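PDB 5WB5: putative eukaryotic translation initiation factor eIF-4E from Leishmania major, which probably binds the methylated cap of messenger RNA, including the trypanosomatid cap 4, and acts in initiating translation. Local coordinates for residues L29-S33 and P34-N38; M65-L68 and H69-R72. All coordinates share one frame; numbering follows the deposited sequence.

Contact 1: residues L29-S33 and P34-N38; sequences LWYDS and PSTYN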
ATOM      1  N   LEU A  29      -5.251  -2.301  -5.336  1.00 26.53           N
ATOM      2  CA  LEU A  29      -5.476  -1.330  -4.275  1.00 46.58           C
ATOM      3  C   LEU A  29      -6.928  -1.393  -3.811  1.00 61.62           C
ATOM      4  O   LEU A  29      -7.846  -1.526  -4.628  1.00 53.38           O
ATOM      5  CB  LEU A  29      -5.138   0.086  -4.763  1.00 64.61           C
ATOM      6  CG  LEU A  29      -5.497   1.281  -3.869  1.00 25.44           C
ATOM      7  CD1 LEU A  29      -4.611   1.350  -2.644  1.00 36.75           C
ATOM      8  CD2 LEU A  29      -5.411   2.584  -4.654  1.00 25.19           C
ATOM      9  N   TRP A  30      -7.123  -1.291  -2.497  1.00 41.62           N
ATOM     10  CA  TRP A  30      -8.436  -1.325  -1.871  1.00 37.05           C
ATOM     11  C   TRP A  30      -8.533  -0.182  -0.869  1.00 38.59           C
ATOM     12  O   TRP A  30      -7.521   0.299  -0.353  1.00 42.78           O
ATOM     13  CB  TRP A  30      -8.694  -2.656  -1.152  1.00 26.99           C
ATOM     14  CG  TRP A  30      -8.252  -3.893  -1.896  1.00 44.13           C
ATOM     15  CD1 TRP A  30      -6.981  -4.210  -2.294  1.00 32.38           C
ATOM     16  CD2 TRP A  30      -9.080  -4.993  -2.291  1.00 48.09           C
ATOM     17  NE1 TRP A  30      -6.975  -5.430  -2.927  1.00 67.84           N
ATOM     18  CE2 TRP A  30      -8.249  -5.933  -2.938  1.00 41.18           C
ATOM     19  CE3 TRP A  30     -10.443  -5.272  -2.167  1.00 48.17           C
ATOM     20  CZ2 TRP A  30      -8.738  -7.128  -3.459  1.00 53.01           C
ATOM     21  CZ3 TRP A  30     -10.928  -6.459  -2.687  1.00 44.52           C
ATOM     22  CH2 TRP A  30     -10.076  -7.373  -3.324  1.00 56.52           C
ATOM     23  N   TYR A  31      -9.768   0.234  -0.583  1.00 59.87           N
ATOM     24  CA  TYR A  31     -10.043   1.293   0.381  1.00 50.06           C
ATOM     25  C   TYR A  31     -11.283   0.942   1.187  1.00 54.34           C
ATOM     26  O   TYR A  31     -12.296   0.531   0.616  1.00 57.27           O
ATOM     27  CB  TYR A  31     -10.271   2.637  -0.311  1.00 26.50           C
ATOM     28  CG  TYR A  31     -10.878   3.702   0.579  1.00 58.76           C
ATOM     29  CD1 TYR A  31     -12.258   3.823   0.712  1.00 59.70           C
ATOM     30  CD2 TYR A  31     -10.075   4.589   1.279  1.00 47.87           C
ATOM     31  CE1 TYR A  31     -12.814   4.794   1.519  1.00 26.88           C
ATOM     32  CE2 TYR A  31     -10.622   5.563   2.086  1.00 54.12           C
ATOM     33  CZ  TYR A  31     -11.989   5.665   2.203  1.00 40.54           C
ATOM     34  OH  TYR A  31     -12.526   6.642   3.011  1.00 42.73           O
ATOM     35  N   ASP A  32     -11.213   1.108   2.507  1.00 62.70           N
ATOM     36  CA  ASP A  32     -12.403   0.897   3.329  1.00 48.99           C
ATOM     37  C   ASP A  32     -12.485   1.962   4.413  1.00 52.94           C
ATOM     38  O   ASP A  32     -11.496   2.620   4.746  1.00 69.03           O
ATOM     39  CB  ASP A  32     -12.450  -0.510   3.949  1.00 57.74           C
ATOM     40  CG  ASP A  32     -11.356  -0.755   4.971  1.00 72.15           C
ATOM     41  OD1 ASP A  32     -10.684   0.210   5.385  1.00111.88           O
ATOM     42  OD2 ASP A  32     -11.170  -1.926   5.365  1.00 68.90           O
ATOM     43  N   SER A  33     -13.701   2.129   4.950  1.00 53.05           N
ATOM     44  CA  SER A  33     -14.018   3.167   5.925  1.00 42.09           C
ATOM     45  C   SER A  33     -15.426   2.938   6.462  1.00 56.33           C
ATOM     46  O   SER A  33     -16.146   2.071   5.951  1.00 66.82           O
ATOM     47  CB  SER A  33     -13.905   4.558   5.292  1.00 54.68           C
ATOM     48  OG  SER A  33     -14.942   4.777   4.350  1.00 33.30           O
ATOM     49  N   PRO A  34     -15.856   3.678   7.488  1.00 78.55           N
ATOM     50  CA  PRO A  34     -17.235   3.502   7.977  1.00 74.96           C
ATOM     51  C   PRO A  34     -18.285   3.671   6.894  1.00 81.97           C
ATOM     52  O   PRO A  34     -19.363   3.072   6.990  1.00 77.78           O
ATOM     53  CB  PRO A  34     -17.362   4.581   9.059  1.00 47.92           C
ATOM     54  CG  PRO A  34     -15.967   4.791   9.539  1.00 76.74           C
ATOM     55  CD  PRO A  34     -15.084   4.602   8.337  1.00 65.80           C
ATOM     56  N   SER A  35     -18.006   4.475   5.865  1.00 49.61           N
ATOM     57  CA  SER A  35     -18.968   4.654   4.784  1.00 44.34           C
ATOM     58  C   SER A  35     -19.072   3.412   3.909  1.00 29.17           C
ATOM     59  O   SER A  35     -20.110   3.190   3.275  1.00 65.15           O
ATOM     60  CB  SER A  35     -18.585   5.866   3.940  1.00 93.48           C
ATOM     61  OG  SER A  35     -18.655   7.054   4.706  1.00 95.26           O
ATOM     62  N   THR A  36     -18.019   2.600   3.857  1.00 31.18           N
ATOM     63  CA  THR A  36     -18.052   1.332   3.143  1.00 28.92           C
ATOM     64  C   THR A  36     -18.376   0.161   4.058  1.00 29.22           C
ATOM     65  O   THR A  36     -18.523  -0.965   3.573  1.00 29.44           O
ATOM     66  CB  THR A  36     -16.709   1.075   2.442  1.00 43.86           C
ATOM     67  OG1 THR A  36     -15.665   0.964   3.418  1.00 28.31           O
ATOM     68  CG2 THR A  36     -16.376   2.206   1.476  1.00 33.79           C
ATOM     69  N   TYR A  37     -18.492   0.402   5.363  1.00 53.11           N
ATOM     70  CA  TYR A  37     -18.764  -0.671   6.310  1.00 71.06           C
ATOM     71  C   TYR A  37     -20.059  -1.385   5.945  1.00 58.86           C
ATOM     72  O   TYR A  37     -21.126  -0.767   5.884  1.00 75.34           O
ATOM     73  CB  TYR A  37     -18.843  -0.106   7.728  1.00 65.78           C
ATOM     74  CG  TYR A  37     -19.204  -1.132   8.780  1.00 74.61           C
ATOM     75  CD1 TYR A  37     -18.250  -2.010   9.281  1.00 81.50           C
ATOM     76  CD2 TYR A  37     -20.496  -1.221   9.274  1.00 82.18           C
ATOM     77  CE1 TYR A  37     -18.577  -2.948  10.242  1.00 93.14           C
ATOM     78  CE2 TYR A  37     -20.832  -2.156  10.235  1.00 99.05           C
ATOM     79  CZ  TYR A  37     -19.869  -3.017  10.716  1.00 94.89           C
ATOM     80  OH  TYR A  37     -20.201  -3.949  11.674  1.00101.04           O
ATOM     81  N   ASN A  38     -19.958  -2.690   5.700  1.00 48.03           N
ATOM     82  CA  ASN A  38     -21.106  -3.530   5.376  1.00 64.08           C
ATOM     83  C   ASN A  38     -21.537  -4.256   6.646  1.00 94.67           C
ATOM     84  O   ASN A  38     -20.867  -5.193   7.093  1.00102.20           O
ATOM     85  CB  ASN A  38     -20.749  -4.510   4.260  1.00 81.65           C
ATOM     86  CG  ASN A  38     -21.910  -5.413   3.870  1.00 90.56           C
ATOM     87  OD1 ASN A  38     -22.680  -5.866   4.718  1.00117.63           O
ATOM     88  ND2 ASN A  38     -22.037  -5.680   2.576  1.00 79.53           N
TER

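Contact 2: residues M65-L68 and H69-R72; sequences MKPL and HALR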
ATOM      1  N   MET A  65      -4.591   8.760  -6.116  1.00 54.49           N
ATOM      2  CA  MET A  65      -4.846   8.407  -4.727  1.00 42.66           C
ATOM      3  C   MET A  65      -4.935   9.663  -3.870  1.00 50.84           C
ATOM      4  O   MET A  65      -4.354  10.705  -4.189  1.00 45.70           O
ATOM      5  CB  MET A  65      -3.745   7.500  -4.181  1.00 69.93           C
ATOM      6  CG  MET A  65      -3.903   6.036  -4.540  1.00 82.24           C
ATOM      7  SD  MET A  65      -2.498   5.032  -4.004  1.00 49.44           S
ATOM      8  CE  MET A  65      -2.493   5.324  -2.240  1.00 83.01           C
ATOM      9  N   LYS A  66      -5.669   9.556  -2.771  1.00 59.45           N
ATOM     10  CA  LYS A  66      -5.751  10.702  -1.878  1.00 39.81           C
ATOM     11  C   LYS A  66      -4.621  10.642  -0.853  1.00 35.99           C
ATOM     12  O   LYS A  66      -4.309   9.564  -0.336  1.00 26.14           O
ATOM     13  CB  LYS A  66      -7.097  10.730  -1.159  1.00 51.38           C
ATOM     14  CG  LYS A  66      -8.306  10.846  -2.089  1.00 64.76           C
ATOM     15  CD  LYS A  66      -8.435  12.240  -2.685  1.00 74.08           C
ATOM     16  CE  LYS A  66      -9.559  12.308  -3.714  1.00 81.36           C
ATOM     17  NZ  LYS A  66     -10.868  11.868  -3.160  1.00 58.17           N
ATOM     18  N   PRO A  67      -3.967  11.761  -0.547  1.00 23.36           N
ATOM     19  CA  PRO A  67      -2.916  11.732   0.473  1.00 27.03           C
ATOM     20  C   PRO A  67      -3.486  11.435   1.848  1.00 49.27           C
ATOM     21  O   PRO A  67      -4.642  11.739   2.151  1.00 61.78           O
ATOM     22  CB  PRO A  67      -2.315  13.141   0.408  1.00 29.44           C
ATOM     23  CG  PRO A  67      -3.385  13.986  -0.157  1.00 22.81           C
ATOM     24  CD  PRO A  67      -4.144  13.108  -1.113  1.00 25.55           C
ATOM     25  N   LEU A  68      -2.648  10.827   2.687  1.00 68.31           N
ATOM     26  CA  LEU A  68      -3.074  10.484   4.038  1.00 54.64           C
ATOM     27  C   LEU A  68      -3.307  11.731   4.879  1.00 30.52           C
ATOM     28  O   LEU A  68      -4.167  11.725   5.765  1.00 26.41           O
ATOM     29  CB  LEU A  68      -2.032   9.583   4.696  1.00 49.99           C
ATOM     30  CG  LEU A  68      -1.589   8.383   3.856  1.00 45.57           C
ATOM     31  CD1 LEU A  68      -0.425   7.678   4.523  1.00 73.19           C
ATOM     32  CD2 LEU A  68      -2.742   7.420   3.633  1.00 43.75           C
ATOM     33  N   HIS A  69      -2.562  12.806   4.613  1.00 31.24           N
ATOM     34  CA  HIS A  69      -2.758  14.049   5.352  1.00 37.38           C
ATOM     35  C   HIS A  69      -4.180  14.566   5.208  1.00 53.05           C
ATOM     36  O   HIS A  69      -4.700  15.215   6.124  1.00 69.41           O
ATOM     37  CB  HIS A  69      -1.760  15.102   4.870  1.00 50.13           C
ATOM     38  CG  HIS A  69      -2.012  16.471   5.419  1.00 75.28           C
ATOM     39  ND1 HIS A  69      -2.455  16.687   6.706  1.00 83.84           N
ATOM     40  CD2 HIS A  69      -1.878  17.694   4.856  1.00 71.93           C
ATOM     41  CE1 HIS A  69      -2.586  17.986   6.911  1.00 95.55           C
ATOM     42  NE2 HIS A  69      -2.241  18.619   5.804  1.00 96.90           N
ATOM     43  N   ALA A  70      -4.823  14.294   4.075  1.00 61.40           N
ATOM     44  CA  ALA A  70      -6.190  14.728   3.823  1.00 64.79           C
ATOM     45  C   ALA A  70      -7.200  13.595   3.900  1.00 52.13           C
ATOM     46  O   ALA A  70      -8.393  13.833   3.693  1.00 84.99           O
ATOM     47  CB  ALA A  70      -6.279  15.398   2.447  1.00 67.18           C
ATOM     48  N   LEU A  71      -6.762  12.379   4.204  1.00 31.28           N
ATOM     49  CA  LEU A  71      -7.654  11.235   4.217  1.00 36.82           C
ATOM     50  C   LEU A  71      -8.527  11.250   5.470  1.00 53.38           C
ATOM     51  O   LEU A  71      -8.221  11.903   6.471  1.00 45.72           O
ATOM     52  CB  LEU A  71      -6.848   9.937   4.139  1.00 48.18           C
ATOM     53  CG  LEU A  71      -7.623   8.650   3.861  1.00 43.84           C
ATOM     54  CD1 LEU A  71      -8.369   8.740   2.540  1.00 29.84           C
ATOM     55  CD2 LEU A  71      -6.672   7.462   3.857  1.00 45.24           C
ATOM     56  N   ARG A  72      -9.632  10.511   5.403  1.00 74.21           N
ATOM     57  CA  ARG A  72     -10.606  10.514   6.481  1.00 53.73           C
ATOM     58  C   ARG A  72     -10.053   9.800   7.712  1.00 68.49           C
ATOM     59  O   ARG A  72      -9.143   8.971   7.629  1.00 75.23           O
ATOM     60  CB  ARG A  72     -11.906   9.855   6.021  1.00 70.75           C
ATOM     61  CG  ARG A  72     -13.068  10.064   6.964  1.00 83.70           C
ATOM     62  CD  ARG A  72     -14.354   9.525   6.382  1.00 91.28           C
ATOM     63  NE  ARG A  72     -15.476   9.728   7.291  1.00 97.20           N
ATOM     64  CZ  ARG A  72     -15.709   8.989   8.372  1.00101.61           C
ATOM     65  NH1 ARG A  72     -14.896   7.992   8.690  1.00 91.64           N
ATOM     66  NH2 ARG A  72     -16.758   9.253   9.140  1.00134.71           N
TER

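Contact 1: residues L29-S33 and P34-N38
A first torsion of 63° puts OG1 of T36 between its own backbone N and carbonyl carbon. From there it faces back along the chain to S33. S33 turns its OG to the same kind of position, with chi1 at 70°, and this brings the hydroxyl near the backbone N of S35. The result is a type I beta turn, S33 to T36, where strand 22-32 of the eIF4E sheet gives way to the loop leading to strand 47-54. P34 and S35 fill its two central positions. The turn is closed by T36 N, which donates to S33 O at 2.9 Å.

A side-chain bond reinforces this link. S33 N donates to T36 OG1 at 2.7 Å, with an N-H...O angle of 150°, so the T36 hydroxyl ties back to S33 across the turn. The same OG1 is bonded to the carbonyl oxygen of S45, so the hydroxyl is gripped from two parts of the chain. It also lies beside D32, with T36 OG1 3.6 Å from D32 CB. S33 OG adds less. It receives a weak bond from S35 N at 3.4 Å, in the manner of an ST turn. It also donates weakly to Y31 OH, 3.3 Å away, but the stronger partner of that phenol is S75 on strand 75-81.

T36 packs on V47 of strand 47-54, so the turn rests against the strand that follows it. The chain of another protein also reaches this site. One of its acidic side chains forms a weak hydrogen bond with S35 OG. The T36 methyl completes the contact: its CG2 approaches the Y31 ring obliquely, 4.4 Å from CE1.

Contact 2: residues M65-L68 and H69-R72
L68 and L71 meet three residues apart, across a tight bend. L68 CD2 touches L71 CD2 at 3.9 Å, and the two side chains pass each other at a slant. L71 has CG anti to its backbone N, with chi1 at -168°, which carries its isobutyl group to the branch of L68. The bend consists of two overlapping type I beta turns. The first runs from P67 to A70, with A70 N donating to P67 O at 3.2 Å. The second runs from L68 to L71, with L71 N donating to L68 O at 3.1 Å. The second bond is the straighter, with an N-H...O angle of 153° against 138° for the first.

H69 is central to both turns. Much of its contact comes from simple adjacency: its CB lies 3.7 Å from L68 C. Its ring leads away from the bend to the exposed side and packs near T132. A smaller apolar pair sits beside it, where P67 CG meets A70 CB at 4.1 Å. L71 CB lies 3.5 Å from P67 O.

The buried backbone of L68 is well supplied with partners. L68 O takes a second hydrogen bond, from K171 NZ. L68 N donates to D135 OD1, and H69 N reaches the same oxygen weakly. The carboxylate thus meets the N-H groups at the start of the bend. K171 at L68 O and, weakly, D135 at H69 N may polarise the L68-H69 peptide.

A70 makes backbone hydrogen bonds to the chain of another protein. The bend joins helix 55-64 to strand 75-81. L68 packs on L134 and W138 of helix 133-147, while both leucines lie against Y77 of strand 75-81.

In the fold
Both contacts are partly buried bends at ends of regular elements, and their centres lie about 14 Å apart. Contact 1 finishes a strand, and its bonds run largely through serine and threonine hydroxyls. Contact 2 follows a helix; its turn bonds are backbone to backbone and its touching side chains are mainly apolar. Each includes two buried residues and has others at the surface. They touch directly. L29 CD2 packs on M65 CG at 3.8 Å, and Y31 CE2 on L71 CD1 at 3.9 Å. Nearer the surface, P34 CD lies 3.4 Å from R72 NH1. Strand 75-81 borders both, and the chain of another protein reaches both.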